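Local coordinates for protein multicopper oxidase (Pseudomonas thermotolerans, PDB 6VOW) that probably oxidises phenolic or lignin-related substrates in the manner of a laccase, passing their electrons through copper centres to reduce dioxygen to water, at residues F133-L145 and M436-M450. Numbering follows the deposited sequence.
Sequences FWYHPHESSASQL and MFHCHVIDHMETGLM. With CU (copper (II) ion), chain D; C2O (Cu-O-Cu linkage), chain B.
His-136 and His-440 share one copper of the Cu-O-Cu linkage, and His-138 and His-438 share the other, so two coppers bridge segments from distant parts of the chain. The first pair binds CU2 through His-136 NE2 at 2.0 Å and His-440 NE2 at 2.1 Å; their ring planes stand at 81°, with His-136 NE2 at the edge of the His-440 ring. His-138 NE2 and His-438 NE2 each lie 2.2 Å from CU3. His-96 completes the first set and His-393 the second, as expected for the type 3 pair of a multicopper oxidase. Second-shell bonds orient two imidazoles: His-136 ND1 donates to Pro-137 O, and His-438 ND1 to Cys-439 O at 2.6 Å. Cys-439 O lies close to the plane of the His-438 ring, although the donor approaches from above the carbonyl plane. Cys-439 SG also binds the separate copper held by His-444 and His-388, forming the His-Cys-His link of multicopper oxidases, consistent with an electron path from that copper to the coupled pair. Beyond the coppers, Glu-446, extended past CG, reaches helix 141-146, where OE1 accepts a straight bond from Ala-142 N (2.5 Å, 174°), a length so short that its exact value is doubtful, and another from a water. Replacing Glu-446 with an alanine would probably leave Ala-142 N without this acceptor and open a gap beside its methyl. Ile-442 packs CG2 on Ala-142 and CD1 against Leu-145 CD2 (3.6 Å). The short helices 141-145 and 442-446 run roughly antiparallel (axes at 152°), each following a copper-binding strand, 131-136 and 433-439, of two different cupredoxin-type sheets.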
ATOM      1  N   PHE A 133      -2.128  -5.948   3.079  1.00 33.21           N
ATOM      2  CA  PHE A 133      -1.006  -5.691   2.178  1.00 38.28           C
ATOM      3  C   PHE A 133      -1.709  -5.423   0.895  1.00 36.16           C
ATOM      4  O   PHE A 133      -2.983  -5.375   0.832  1.00 34.79           O
ATOM      5  CB  PHE A 133      -0.028  -6.909   2.155  1.00 34.96           C
ATOM      6  CG  PHE A 133       0.555  -7.146   3.454  1.00 32.91           C
ATOM      7  CD1 PHE A 133       1.535  -6.361   3.913  1.00 29.36           C
ATOM      8  CD2 PHE A 133      -0.062  -8.033   4.326  1.00 36.92           C
ATOM      9  CE1 PHE A 133       2.023  -6.514   5.195  1.00 32.85           C
ATOM     10  CE2 PHE A 133       0.358  -8.171   5.610  1.00 34.61           C
ATOM     11  CZ  PHE A 133       1.441  -7.427   6.046  1.00 35.42           C
ATOM     12  N   TRP A 134      -0.920  -5.245  -0.135  1.00 35.23           N
ATOM     13  CA  TRP A 134      -1.537  -5.190  -1.496  1.00 38.68           C
ATOM     14  C   TRP A 134      -0.533  -5.613  -2.513  1.00 33.83           C
ATOM     15  O   TRP A 134       0.661  -5.829  -2.207  1.00 35.77           O
ATOM     16  CB  TRP A 134      -2.115  -3.777  -1.841  1.00 36.86           C
ATOM     17  CG  TRP A 134      -1.181  -2.638  -1.836  1.00 37.22           C
ATOM     18  CD1 TRP A 134      -0.391  -2.222  -0.836  1.00 32.96           C
ATOM     19  CD2 TRP A 134      -0.951  -1.773  -2.929  1.00 30.65           C
ATOM     20  NE1 TRP A 134       0.310  -1.140  -1.240  1.00 39.93           N
ATOM     21  CE2 TRP A 134      -0.056  -0.826  -2.520  1.00 33.92           C
ATOM     22  CE3 TRP A 134      -1.483  -1.689  -4.200  1.00 35.71           C
ATOM     23  CZ2 TRP A 134       0.403   0.154  -3.361  1.00 34.57           C
ATOM     24  CZ3 TRP A 134      -1.082  -0.690  -5.019  1.00 35.27           C
ATOM     25  CH2 TRP A 134      -0.174   0.255  -4.588  1.00 35.97           C
ATOM     26  N   TYR A 135      -0.995  -5.663  -3.729  1.00 34.12           N
ATOM     27  CA  TYR A 135      -0.181  -6.122  -4.831  1.00 40.97           C
ATOM     28  C   TYR A 135      -0.436  -5.288  -6.074  1.00 36.37           C
ATOM     29  O   TYR A 135      -1.567  -4.856  -6.365  1.00 39.92           O
ATOM     30  CB  TYR A 135      -0.498  -7.616  -5.073  1.00 37.24           C
ATOM     31  CG  TYR A 135      -1.905  -7.922  -5.531  1.00 36.23           C
ATOM     32  CD1 TYR A 135      -2.169  -8.052  -6.871  1.00 40.56           C
ATOM     33  CD2 TYR A 135      -2.940  -8.157  -4.637  1.00 29.47           C
ATOM     34  CE1 TYR A 135      -3.424  -8.342  -7.352  1.00 31.02           C
ATOM     35  CE2 TYR A 135      -4.217  -8.484  -5.117  1.00 37.28           C
ATOM     36  CZ  TYR A 135      -4.421  -8.563  -6.504  1.00 39.23           C
ATOM     37  OH  TYR A 135      -5.618  -8.829  -7.078  1.00 42.92           O
ATOM     38  N   HIS A 136       0.608  -5.166  -6.852  1.00 38.00           N
ATOM     39  CA  HIS A 136       0.539  -4.354  -8.043  1.00 43.12           C
ATOM     40  C   HIS A 136       1.779  -4.603  -8.852  1.00 37.36           C
ATOM     41  O   HIS A 136       2.680  -5.218  -8.371  1.00 31.60           O
ATOM     42  CB  HIS A 136       0.474  -2.864  -7.652  1.00 39.79           C
ATOM     43  CG  HIS A 136       1.639  -2.415  -6.848  1.00 39.01           C
ATOM     44  ND1 HIS A 136       2.873  -2.135  -7.390  1.00 38.23           N
ATOM     45  CD2 HIS A 136       1.753  -2.215  -5.519  1.00 40.08           C
ATOM     46  CE1 HIS A 136       3.703  -1.765  -6.423  1.00 38.27           C
ATOM     47  NE2 HIS A 136       3.033  -1.786  -5.275  1.00 37.64           N
ATOM     48  N   PRO A 137       1.803  -4.141 -10.099  1.00 37.06           N
ATOM     49  CA  PRO A 137       2.994  -4.362 -10.917  1.00 37.77           C
ATOM     50  C   PRO A 137       4.077  -3.536 -10.473  1.00 35.98           C
ATOM     51  O   PRO A 137       3.859  -2.584  -9.727  1.00 37.20           O
ATOM     52  CB  PRO A 137       2.562  -3.918 -12.323  1.00 36.75           C
ATOM     53  CG  PRO A 137       1.102  -4.129 -12.295  1.00 40.77           C
ATOM     54  CD  PRO A 137       0.660  -3.767 -10.933  1.00 42.45           C
ATOM     55  N   HIS A 138       5.261  -3.917 -10.920  1.00 37.86           N
ATOM     56  CA  HIS A 138       6.424  -3.084 -10.768  1.00 38.94           C
ATOM     57  C   HIS A 138       7.129  -2.847 -12.109  1.00 43.49           C
ATOM     58  O   HIS A 138       8.325  -2.757 -12.165  1.00 47.36           O
ATOM     59  CB  HIS A 138       7.347  -3.725  -9.791  1.00 43.06           C
ATOM     60  CG  HIS A 138       7.894  -2.757  -8.847  1.00 42.11           C
ATOM     61  ND1 HIS A 138       8.915  -1.911  -9.201  1.00 56.93           N
ATOM     62  CD2 HIS A 138       7.482  -2.388  -7.621  1.00 40.89           C
ATOM     63  CE1 HIS A 138       9.172  -1.103  -8.194  1.00 53.33           C
ATOM     64  NE2 HIS A 138       8.333  -1.392  -7.225  1.00 55.20           N
ATOM     65  N   GLU A 139       6.327  -2.742 -13.157  1.00 43.43           N
ATOM     66  CA  GLU A 139       6.762  -2.622 -14.519  1.00 45.37           C
ATOM     67  C   GLU A 139       5.742  -1.701 -15.121  1.00 48.80           C
ATOM     68  O   GLU A 139       4.565  -1.938 -14.918  1.00 47.77           O
ATOM     69  CB  GLU A 139       6.733  -3.983 -15.251  1.00 51.49           C
ATOM     70  CG  GLU A 139       7.112  -3.921 -16.750  1.00 66.86           C
ATOM     71  CD  GLU A 139       8.535  -4.379 -17.126  1.00 73.49           C
ATOM     72  OE1 GLU A 139       8.727  -4.922 -18.251  1.00 83.51           O
ATOM     73  OE2 GLU A 139       9.474  -4.175 -16.338  1.00 77.12           O
ATOM     74  N   SER A 140       6.163  -0.671 -15.857  1.00 47.85           N
ATOM     75  CA  SER A 140       5.215   0.265 -16.501  1.00 47.26           C
ATOM     76  C   SER A 140       4.199   0.755 -15.474  1.00 42.15           C
ATOM     77  O   SER A 140       3.013   0.747 -15.701  1.00 44.99           O
ATOM     78  CB  SER A 140       4.465  -0.429 -17.681  1.00 57.45           C
ATOM     79  OG  SER A 140       5.347  -1.069 -18.594  1.00 52.70           O
ATOM     80  N   SER A 141       4.702   1.194 -14.347  1.00 39.79           N
ATOM     81  CA  SER A 141       3.952   1.231 -13.143  1.00 42.88           C
ATOM     82  C   SER A 141       2.848   2.248 -13.205  1.00 41.11           C
ATOM     83  O   SER A 141       1.694   1.902 -13.007  1.00 51.53           O
ATOM     84  CB  SER A 141       4.887   1.443 -11.938  1.00 51.97           C
ATOM     85  OG  SER A 141       5.943   0.453 -11.853  1.00 49.12           O
ATOM     86  N   ALA A 142       3.156   3.483 -13.581  1.00 49.41           N
ATOM     87  CA  ALA A 142       2.165   4.593 -13.649  1.00 47.94           C
ATOM     88  C   ALA A 142       0.989   4.214 -14.505  1.00 41.17           C
ATOM     89  O   ALA A 142      -0.206   4.345 -14.122  1.00 44.35           O
ATOM     90  CB  ALA A 142       2.846   5.854 -14.204  1.00 53.32           C
ATOM     91  N   SER A 143       1.347   3.717 -15.678  1.00 38.68           N
ATOM     92  CA  SER A 143       0.359   3.242 -16.626  1.00 45.87           C
ATOM     93  C   SER A 143      -0.451   1.993 -16.125  1.00 42.77           C
ATOM     94  O   SER A 143      -1.712   1.943 -16.162  1.00 54.24           O
ATOM     95  CB  SER A 143       1.091   2.942 -17.957  1.00 48.32           C
ATOM     96  OG  SER A 143       0.118   2.488 -18.867  1.00 49.72           O
ATOM     97  N   GLN A 144       0.263   0.986 -15.702  1.00 39.36           N
ATOM     98  CA  GLN A 144      -0.388  -0.312 -15.330  1.00 34.67           C
ATOM     99  C   GLN A 144      -1.156  -0.187 -14.012  1.00 33.05           C
ATOM    100  O   GLN A 144      -2.280  -0.625 -13.930  1.00 40.66           O
ATOM    101  CB  GLN A 144       0.611  -1.444 -15.323  1.00 33.66           C
ATOM    102  CG  GLN A 144       1.197  -1.851 -16.677  1.00 41.43           C
ATOM    103  CD  GLN A 144       2.018  -3.147 -16.691  1.00 44.57           C
ATOM    104  OE1 GLN A 144       2.489  -3.548 -17.737  1.00 52.85           O
ATOM    105  NE2 GLN A 144       2.202  -3.780 -15.581  1.00 43.08           N
ATOM    106  N   LEU A 145      -0.580   0.444 -13.004  1.00 40.46           N
ATOM    107  CA  LEU A 145      -1.337   0.768 -11.788  1.00 40.58           C
ATOM    108  C   LEU A 145      -2.439   1.731 -12.105  1.00 43.90           C
ATOM    109  O   LEU A 145      -3.551   1.540 -11.653  1.00 38.80           O
ATOM    110  CB  LEU A 145      -0.481   1.392 -10.680  1.00 39.83           C
ATOM    111  CG  LEU A 145       0.391   0.440  -9.837  1.00 39.58           C
ATOM    112  CD1 LEU A 145       1.711   0.162 -10.490  1.00 50.41           C
ATOM    113  CD2 LEU A 145       0.721   1.007  -8.480  1.00 48.93           C
ATOM    114  N   MET A 436      14.262  -2.349  -3.705  1.00 40.43           N
ATOM    115  CA  MET A 436      13.831  -1.006  -4.084  1.00 46.26           C
ATOM    116  C   MET A 436      13.352  -0.190  -2.892  1.00 47.35           C
ATOM    117  O   MET A 436      12.667  -0.669  -1.966  1.00 41.57           O
ATOM    118  CB  MET A 436      12.705  -1.016  -5.136  1.00 47.28           C
ATOM    119  CG  MET A 436      12.989  -1.791  -6.421  1.00 50.75           C
ATOM    120  SD  MET A 436      14.555  -1.307  -7.234  1.00 53.76           S
ATOM    121  CE  MET A 436      15.799  -2.245  -6.319  1.00 58.52           C
ATOM    122  N   PHE A 437      13.678   1.078  -3.013  1.00 48.83           N
ATOM    123  CA  PHE A 437      13.453   2.069  -2.006  1.00 47.99           C
ATOM    124  C   PHE A 437      13.023   3.315  -2.728  1.00 47.86           C
ATOM    125  O   PHE A 437      13.781   3.882  -3.468  1.00 48.66           O
ATOM    126  CB  PHE A 437      14.729   2.295  -1.299  1.00 43.18           C
ATOM    127  CG  PHE A 437      14.654   3.272  -0.204  1.00 47.99           C
ATOM    128  CD1 PHE A 437      13.647   3.240   0.719  1.00 50.30           C
ATOM    129  CD2 PHE A 437      15.693   4.184  -0.038  1.00 56.33           C
ATOM    130  CE1 PHE A 437      13.623   4.140   1.769  1.00 52.27           C
ATOM    131  CE2 PHE A 437      15.700   5.073   1.027  1.00 53.54           C
ATOM    132  CZ  PHE A 437      14.653   5.043   1.936  1.00 56.79           C
ATOM    133  N   HIS A 438      11.763   3.641  -2.585  1.00 38.60           N
ATOM    134  CA  HIS A 438      11.207   4.626  -3.457  1.00 37.76           C
ATOM    135  C   HIS A 438       9.947   5.339  -2.918  1.00 47.01           C
ATOM    136  O   HIS A 438       9.226   4.879  -1.985  1.00 43.46           O
ATOM    137  CB  HIS A 438      10.999   4.012  -4.846  1.00 43.63           C
ATOM    138  CG  HIS A 438       9.835   3.091  -4.893  1.00 44.98           C
ATOM    139  ND1 HIS A 438       8.550   3.549  -4.982  1.00 56.72           N
ATOM    140  CD2 HIS A 438       9.745   1.755  -4.725  1.00 61.11           C
ATOM    141  CE1 HIS A 438       7.712   2.539  -4.940  1.00 57.55           C
ATOM    142  NE2 HIS A 438       8.415   1.446  -4.786  1.00 56.10           N
ATOM    143  N   CYS A 439       9.680   6.511  -3.513  1.00 49.34           N
ATOM    144  CA  CYS A 439       8.474   7.216  -3.199  1.00 43.28           C
ATOM    145  C   CYS A 439       7.399   6.422  -3.903  1.00 42.65           C
ATOM    146  O   CYS A 439       7.591   5.953  -5.056  1.00 38.81           O
ATOM    147  CB  CYS A 439       8.468   8.648  -3.714  1.00 52.04           C
ATOM    148  SG  CYS A 439       6.794   9.334  -3.622  1.00 46.27           S
ATOM    149  N   HIS A 440       6.274   6.243  -3.225  1.00 41.37           N
ATOM    150  CA  HIS A 440       5.161   5.445  -3.808  1.00 38.86           C
ATOM    151  C   HIS A 440       4.077   6.279  -4.576  1.00 44.77           C
ATOM    152  O   HIS A 440       2.948   5.796  -4.896  1.00 46.07           O
ATOM    153  CB  HIS A 440       4.601   4.519  -2.738  1.00 37.65           C
ATOM    154  CG  HIS A 440       4.198   3.176  -3.297  1.00 42.87           C
ATOM    155  ND1 HIS A 440       3.107   3.035  -4.130  1.00 50.51           N
ATOM    156  CD2 HIS A 440       4.794   1.955  -3.233  1.00 46.22           C
ATOM    157  CE1 HIS A 440       3.041   1.777  -4.535  1.00 54.48           C
ATOM    158  NE2 HIS A 440       4.037   1.097  -3.985  1.00 53.08           N
ATOM    159  N   VAL A 441       4.439   7.537  -4.879  1.00 44.24           N
ATOM    160  CA  VAL A 441       3.675   8.383  -5.797  1.00 42.40           C
ATOM    161  C   VAL A 441       4.351   7.938  -7.046  1.00 43.37           C
ATOM    162  O   VAL A 441       5.602   8.108  -7.198  1.00 45.01           O
ATOM    163  CB  VAL A 441       3.858   9.891  -5.536  1.00 45.87           C
ATOM    164  CG1 VAL A 441       3.315  10.706  -6.687  1.00 44.64           C
ATOM    165  CG2 VAL A 441       3.089  10.313  -4.267  1.00 40.66           C
ATOM    166  N   ILE A 442       3.563   7.260  -7.883  1.00 39.54           N
ATOM    167  CA  ILE A 442       4.143   6.446  -8.961  1.00 50.20           C
ATOM    168  C   ILE A 442       4.904   7.296  -9.973  1.00 46.85           C
ATOM    169  O   ILE A 442       5.953   6.907 -10.448  1.00 60.37           O
ATOM    170  CB  ILE A 442       3.088   5.571  -9.688  1.00 52.51           C
ATOM    171  CG1 ILE A 442       2.277   4.682  -8.708  1.00 51.61           C
ATOM    172  CG2 ILE A 442       3.769   4.752 -10.782  1.00 56.74           C
ATOM    173  CD1 ILE A 442       3.133   3.681  -7.905  1.00 47.52           C
ATOM    174  N   ASP A 443       4.379   8.457 -10.272  1.00 58.54           N
ATOM    175  CA  ASP A 443       5.127   9.555 -10.954  1.00 56.71           C
ATOM    176  C   ASP A 443       6.472   9.931 -10.431  1.00 51.25           C
ATOM    177  O   ASP A 443       7.382  10.112 -11.199  1.00 66.83           O
ATOM    178  CB  ASP A 443       4.308  10.829 -10.829  1.00 56.65           C
ATOM    179  CG  ASP A 443       3.457  11.034 -11.964  1.00 67.53           C
ATOM    180  OD1 ASP A 443       3.223  10.079 -12.719  1.00 73.93           O
ATOM    181  OD2 ASP A 443       3.043  12.177 -12.135  1.00 82.65           O
ATOM    182  N   HIS A 444       6.609  10.107  -9.142  1.00 50.61           N
ATOM    183  CA  HIS A 444       7.910  10.449  -8.604  1.00 48.93           C
ATOM    184  C   HIS A 444       8.851   9.308  -8.706  1.00 54.09           C
ATOM    185  O   HIS A 444      10.027   9.565  -8.917  1.00 53.97           O
ATOM    186  CB  HIS A 444       7.845  10.823  -7.151  1.00 45.20           C
ATOM    187  CG  HIS A 444       7.124  12.085  -6.913  1.00 47.61           C
ATOM    188  ND1 HIS A 444       6.897  12.549  -5.651  1.00 58.00           N
ATOM    189  CD2 HIS A 444       6.541  12.968  -7.763  1.00 51.34           C
ATOM    190  CE1 HIS A 444       6.244  13.695  -5.719  1.00 49.87           C
ATOM    191  NE2 HIS A 444       6.001  13.963  -6.988  1.00 51.10           N
ATOM    192  N   MET A 445       8.350   8.069  -8.518  1.00 50.48           N
ATOM    193  CA  MET A 445       9.181   6.888  -8.591  1.00 48.87           C
ATOM    194  C   MET A 445       9.663   6.790 -10.018  1.00 50.46           C
ATOM    195  O   MET A 445      10.837   6.547 -10.244  1.00 53.81           O
ATOM    196  CB  MET A 445       8.389   5.625  -8.240  1.00 54.78           C
ATOM    197  CG  MET A 445       9.080   4.290  -8.560  1.00 55.60           C
ATOM    198  SD  MET A 445       7.894   2.926  -8.368  1.00 58.76           S
ATOM    199  CE  MET A 445       7.236   3.039 -10.011  1.00 59.08           C
ATOM    200  N   GLU A 446       8.759   6.993 -10.979  1.00 53.37           N
ATOM    201  CA  GLU A 446       9.151   6.896 -12.396  1.00 47.89           C
ATOM    202  C   GLU A 446       9.986   8.045 -12.895  1.00 62.02           C
ATOM    203  O   GLU A 446      10.650   7.872 -13.956  1.00 52.32           O
ATOM    204  CB  GLU A 446       7.970   6.720 -13.330  1.00 52.95           C
ATOM    205  CG  GLU A 446       7.366   5.290 -13.302  1.00 62.12           C
ATOM    206  CD  GLU A 446       6.163   5.143 -14.252  1.00 64.47           C
ATOM    207  OE1 GLU A 446       5.470   4.106 -14.131  1.00 74.52           O
ATOM    208  OE2 GLU A 446       5.868   6.039 -15.114  1.00 68.89           O
ATOM    209  N   THR A 447       9.969   9.205 -12.202  1.00 49.09           N
ATOM    210  CA  THR A 447      10.744  10.343 -12.672  1.00 45.62           C
ATOM    211  C   THR A 447      11.926  10.526 -11.775  1.00 49.78           C
ATOM    212  O   THR A 447      12.355  11.655 -11.584  1.00 51.18           O
ATOM    213  CB  THR A 447       9.893  11.630 -12.805  1.00 52.16           C
ATOM    214  OG1 THR A 447       9.313  12.040 -11.546  1.00 53.80           O
ATOM    215  CG2 THR A 447       8.805  11.375 -13.819  1.00 47.36           C
ATOM    216  N   GLY A 448      12.432   9.436 -11.182  1.00 52.63           N
ATOM    217  CA  GLY A 448      13.697   9.508 -10.453  1.00 49.56           C
ATOM    218  C   GLY A 448      13.779   9.148  -8.960  1.00 55.14           C
ATOM    219  O   GLY A 448      14.883   8.906  -8.447  1.00 49.04           O
ATOM    220  N   LEU A 449      12.657   9.122  -8.243  1.00 56.02           N
ATOM    221  CA  LEU A 449      12.707   9.004  -6.780  1.00 49.02           C
ATOM    222  C   LEU A 449      12.681   7.528  -6.365  1.00 52.66           C
ATOM    223  O   LEU A 449      11.717   7.015  -5.785  1.00 47.70           O
ATOM    224  CB  LEU A 449      11.559   9.791  -6.168  1.00 46.44           C
ATOM    225  CG  LEU A 449      11.655  10.217  -4.716  1.00 65.24           C
ATOM    226  CD1 LEU A 449      13.017  10.857  -4.448  1.00 73.61           C
ATOM    227  CD2 LEU A 449      10.506  11.187  -4.398  1.00 68.15           C
ATOM    228  N   MET A 450      13.781   6.845  -6.684  1.00 44.85           N
ATOM    229  CA  MET A 450      13.928   5.457  -6.397  1.00 48.71           C
ATOM    230  C   MET A 450      15.393   5.136  -6.305  1.00 57.54           C
ATOM    231  O   MET A 450      16.243   5.735  -6.995  1.00 53.52           O
ATOM    232  CB  MET A 450      13.232   4.600  -7.418  1.00 44.83           C
ATOM    233  CG  MET A 450      13.507   3.118  -7.333  1.00 55.44           C
ATOM    234  SD  MET A 450      12.136   2.145  -7.979  1.00 62.56           S
ATOM    235  CE  MET A 450      12.259   2.209  -9.768  1.00 68.99           C
TER
HETATM  236 CU    CU D 503       7.221  11.491  -3.902  1.00 51.46          CU
HETATM  237 CU2  C2O B 501       3.769  -0.913  -3.624  1.00 46.92          CU
HETATM  238 CU3  C2O B 501       8.110  -0.749  -5.129  1.00 49.24          CU
HETATM  239  O1  C2O B 501       5.973  -0.712  -4.274  1.00 42.25           O
HETATM  240  O   HOH W   1       4.441   3.889 -16.733  1.00 47.63           O